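Local coordinates for protein fasciclin-1 (Drosophila melanogaster, PDB 1O70) that acts as a neural cell adhesion molecule, a GPI-anchored glycoprotein of the cell surface built from repeated FAS1 domains, at residues Arg25-Val30 and Gln75-His80. Numbering follows the deposited sequence.
Sequences RKFYEV and QILNMH. With SO4 (sulfate ion), chain D.
L77 reaches across from helix 70-79 and sets its methyl CD2 against two residues of helix 21-33. V30 is the nearer, its CG1 3.5 Å from L77 CD2; the same V30 methyl also lies beside L77 CD1, so it rests against the whole fork of the leucine. With CG1 anti to the backbone N (chi1 172°), V30 turns this branch at its partner. F27 comes in at the other flank: its CE1 is 3.9 Å from L77 CD2 and meets CB of H80 at 4.0 Å, both approaching the ring obliquely. All four residues are buried, and the touch between the two segments is purely apolar.

The second shell fixes H80. Its ND1 donates to the carbonyl O of I76 one turn back, at 2.9 Å and 159°; the oxygen lies close to the imidazole plane, while ND1 sits above the carbonyl plane. That bond restrains the ring's rotation.

On another side of helix 21-33, R25 and K26 hold a sulfate, probably from the crystallisation liquor. R25 grips it edge-on, NH2 bonding O1 at 2.9 Å and both terminal nitrogens reaching O4 more weakly; NH1 also pairs with OE2 of E29 in a salt bridge whose hydrogen bond is weak. NZ of K26 reaches sulfate O3 at 3.1 Å, and an alanine here would probably leave the anion without its lysine charge, held by R25 alone among the residues of this segment.

Within this third FAS1 domain, V30 and K26 lean on W58 of helix 55-60, and L77 on V38 of helix 37-43. F27 packs on I50 and P53 of strand 48-53, and the H80 backbone bonds to L51, so that helix 21-33 and H80 both meet the domain's mixed sheet.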
loop_
_atom_site.group_PDB
_atom_site.type_symbol
_atom_site.label_atom_id
_atom_site.label_comp_id
_atom_site.label_asym_id
_atom_site.label_seq_id
_atom_site.Cartn_x
_atom_site.Cartn_y
_atom_site.Cartn_z
ATOM N N ARG A 25 5.562 -24.828 -8.182
ATOM C CA ARG A 25 4.649 -25.928 -7.917
ATOM C C ARG A 25 3.760 -25.582 -6.734
ATOM O O ARG A 25 2.584 -25.947 -6.700
ATOM C CB ARG A 25 5.403 -27.224 -7.625
ATOM C CG ARG A 25 6.155 -27.186 -6.332
ATOM C CD ARG A 25 6.147 -28.533 -5.633
ATOM N NE ARG A 25 6.849 -28.425 -4.359
ATOM C CZ ARG A 25 6.303 -27.965 -3.238
ATOM N NH1 ARG A 25 5.033 -27.579 -3.218
ATOM N NH2 ARG A 25 7.044 -27.856 -2.143
ATOM N N LYS A 26 4.333 -24.879 -5.762
ATOM C CA LYS A 26 3.603 -24.472 -4.566
ATOM C C LYS A 26 2.525 -23.461 -4.951
ATOM O O LYS A 26 1.390 -23.535 -4.467
ATOM C CB LYS A 26 4.558 -23.844 -3.553
ATOM C CG LYS A 26 3.890 -23.385 -2.274
ATOM C CD LYS A 26 3.311 -24.560 -1.508
ATOM C CE LYS A 26 2.643 -24.107 -0.221
ATOM N NZ LYS A 26 2.181 -25.270 0.591
ATOM N N PHE A 27 2.882 -22.524 -5.831
ATOM C CA PHE A 27 1.936 -21.518 -6.281
ATOM C C PHE A 27 0.729 -22.240 -6.872
ATOM O O PHE A 27 -0.418 -21.918 -6.556
ATOM C CB PHE A 27 2.575 -20.599 -7.331
ATOM C CG PHE A 27 1.686 -19.452 -7.764
ATOM C CD1 PHE A 27 1.557 -18.310 -6.976
ATOM C CD2 PHE A 27 0.979 -19.513 -8.961
ATOM C CE1 PHE A 27 0.733 -17.241 -7.380
ATOM C CE2 PHE A 27 0.152 -18.454 -9.376
ATOM C CZ PHE A 27 0.031 -17.319 -8.587
ATOM N N TYR A 28 0.982 -23.237 -7.715
ATOM C CA TYR A 28 -0.115 -23.974 -8.334
ATOM C C TYR A 28 -0.859 -24.842 -7.327
ATOM O O TYR A 28 -2.070 -25.039 -7.444
ATOM C CB TYR A 28 0.404 -24.815 -9.499
ATOM C CG TYR A 28 0.902 -23.978 -10.651
ATOM C CD1 TYR A 28 2.108 -24.288 -11.288
ATOM C CD2 TYR A 28 0.171 -22.873 -11.112
ATOM C CE1 TYR A 28 2.581 -23.529 -12.350
ATOM C CE2 TYR A 28 0.637 -22.104 -12.179
ATOM C CZ TYR A 28 1.849 -22.446 -12.796
ATOM O OH TYR A 28 2.322 -21.721 -13.869
ATOM N N GLU A 29 -0.150 -25.359 -6.334
ATOM C CA GLU A 29 -0.819 -26.153 -5.320
ATOM C C GLU A 29 -1.809 -25.249 -4.598
ATOM O O GLU A 29 -2.956 -25.633 -4.372
ATOM C CB GLU A 29 0.187 -26.734 -4.338
ATOM C CG GLU A 29 0.665 -28.108 -4.736
ATOM C CD GLU A 29 1.735 -28.618 -3.820
ATOM O OE1 GLU A 29 1.619 -28.389 -2.592
ATOM O OE2 GLU A 29 2.694 -29.249 -4.321
ATOM N N VAL A 30 -1.373 -24.041 -4.250
ATOM C CA VAL A 30 -2.265 -23.104 -3.582
ATOM C C VAL A 30 -3.480 -22.834 -4.467
ATOM O O VAL A 30 -4.609 -22.748 -3.975
ATOM C CB VAL A 30 -1.563 -21.765 -3.251
ATOM C CG1 VAL A 30 -2.582 -20.752 -2.729
ATOM C CG2 VAL A 30 -0.483 -21.997 -2.195
ATOM N N GLN A 75 -8.181 -13.837 -3.785
ATOM C CA GLN A 75 -7.844 -12.429 -3.928
ATOM C C GLN A 75 -6.346 -12.238 -3.768
ATOM O O GLN A 75 -5.732 -11.426 -4.466
ATOM C CB GLN A 75 -8.566 -11.593 -2.889
ATOM C CG GLN A 75 -10.048 -11.526 -3.087
ATOM C CD GLN A 75 -10.684 -10.538 -2.135
ATOM O OE1 GLN A 75 -10.461 -9.324 -2.231
ATOM N NE2 GLN A 75 -11.472 -11.052 -1.199
ATOM N N ILE A 76 -5.765 -12.989 -2.843
ATOM C CA ILE A 76 -4.341 -12.919 -2.603
ATOM C C ILE A 76 -3.614 -13.454 -3.824
ATOM O O ILE A 76 -2.698 -12.815 -4.342
ATOM C CB ILE A 76 -3.977 -13.728 -1.357
ATOM C CG1 ILE A 76 -4.550 -13.014 -0.129
ATOM C CG2 ILE A 76 -2.469 -13.928 -1.273
ATOM C CD1 ILE A 76 -4.237 -13.673 1.192
ATOM N N LEU A 77 -4.038 -14.621 -4.296
ATOM C CA LEU A 77 -3.431 -15.212 -5.478
ATOM C C LEU A 77 -3.526 -14.259 -6.664
ATOM O O LEU A 77 -2.531 -14.025 -7.352
ATOM C CB LEU A 77 -4.116 -16.537 -5.834
ATOM C CG LEU A 77 -3.808 -17.775 -4.974
ATOM C CD1 LEU A 77 -4.844 -18.846 -5.248
ATOM C CD2 LEU A 77 -2.404 -18.295 -5.276
ATOM N N ASN A 78 -4.708 -13.695 -6.893
ATOM C CA ASN A 78 -4.910 -12.791 -8.019
ATOM C C ASN A 78 -4.004 -11.571 -8.080
ATOM O O ASN A 78 -3.683 -11.109 -9.172
ATOM C CB ASN A 78 -6.357 -12.321 -8.078
ATOM C CG ASN A 78 -7.318 -13.448 -8.349
ATOM O OD1 ASN A 78 -7.011 -14.375 -9.092
ATOM N ND2 ASN A 78 -8.499 -13.372 -7.751
ATOM N N MET A 79 -3.591 -11.041 -6.932
ATOM C CA MET A 79 -2.735 -9.867 -6.959
ATOM C C MET A 79 -1.284 -10.217 -7.283
ATOM O O MET A 79 -0.463 -9.326 -7.511
ATOM C CB MET A 79 -2.825 -9.077 -5.644
ATOM C CG MET A 79 -2.350 -9.801 -4.418
ATOM S SD MET A 79 -2.361 -8.737 -2.941
ATOM C CE MET A 79 -4.137 -8.628 -2.591
ATOM N N HIS A 80 -0.970 -11.513 -7.315
ATOM C CA HIS A 80 0.383 -11.959 -7.659
ATOM C C HIS A 80 0.443 -12.192 -9.164
ATOM O O HIS A 80 1.482 -12.586 -9.688
ATOM C CB HIS A 80 0.739 -13.273 -6.965
ATOM C CG HIS A 80 1.097 -13.133 -5.518
ATOM N ND1 HIS A 80 0.153 -13.106 -4.514
ATOM C CD2 HIS A 80 2.302 -13.061 -4.901
ATOM C CE1 HIS A 80 0.760 -13.032 -3.341
ATOM N NE2 HIS A 80 2.065 -13.003 -3.549
HETATM S S SO4 D . 5.650 -27.199 0.703
HETATM O O1 SO4 D . 6.321 -26.046 0.066
HETATM O O2 SO4 D . 6.654 -28.100 1.296
HETATM O O3 SO4 D . 4.731 -26.711 1.748
HETATM O O4 SO4 D . 4.869 -27.938 -0.313
#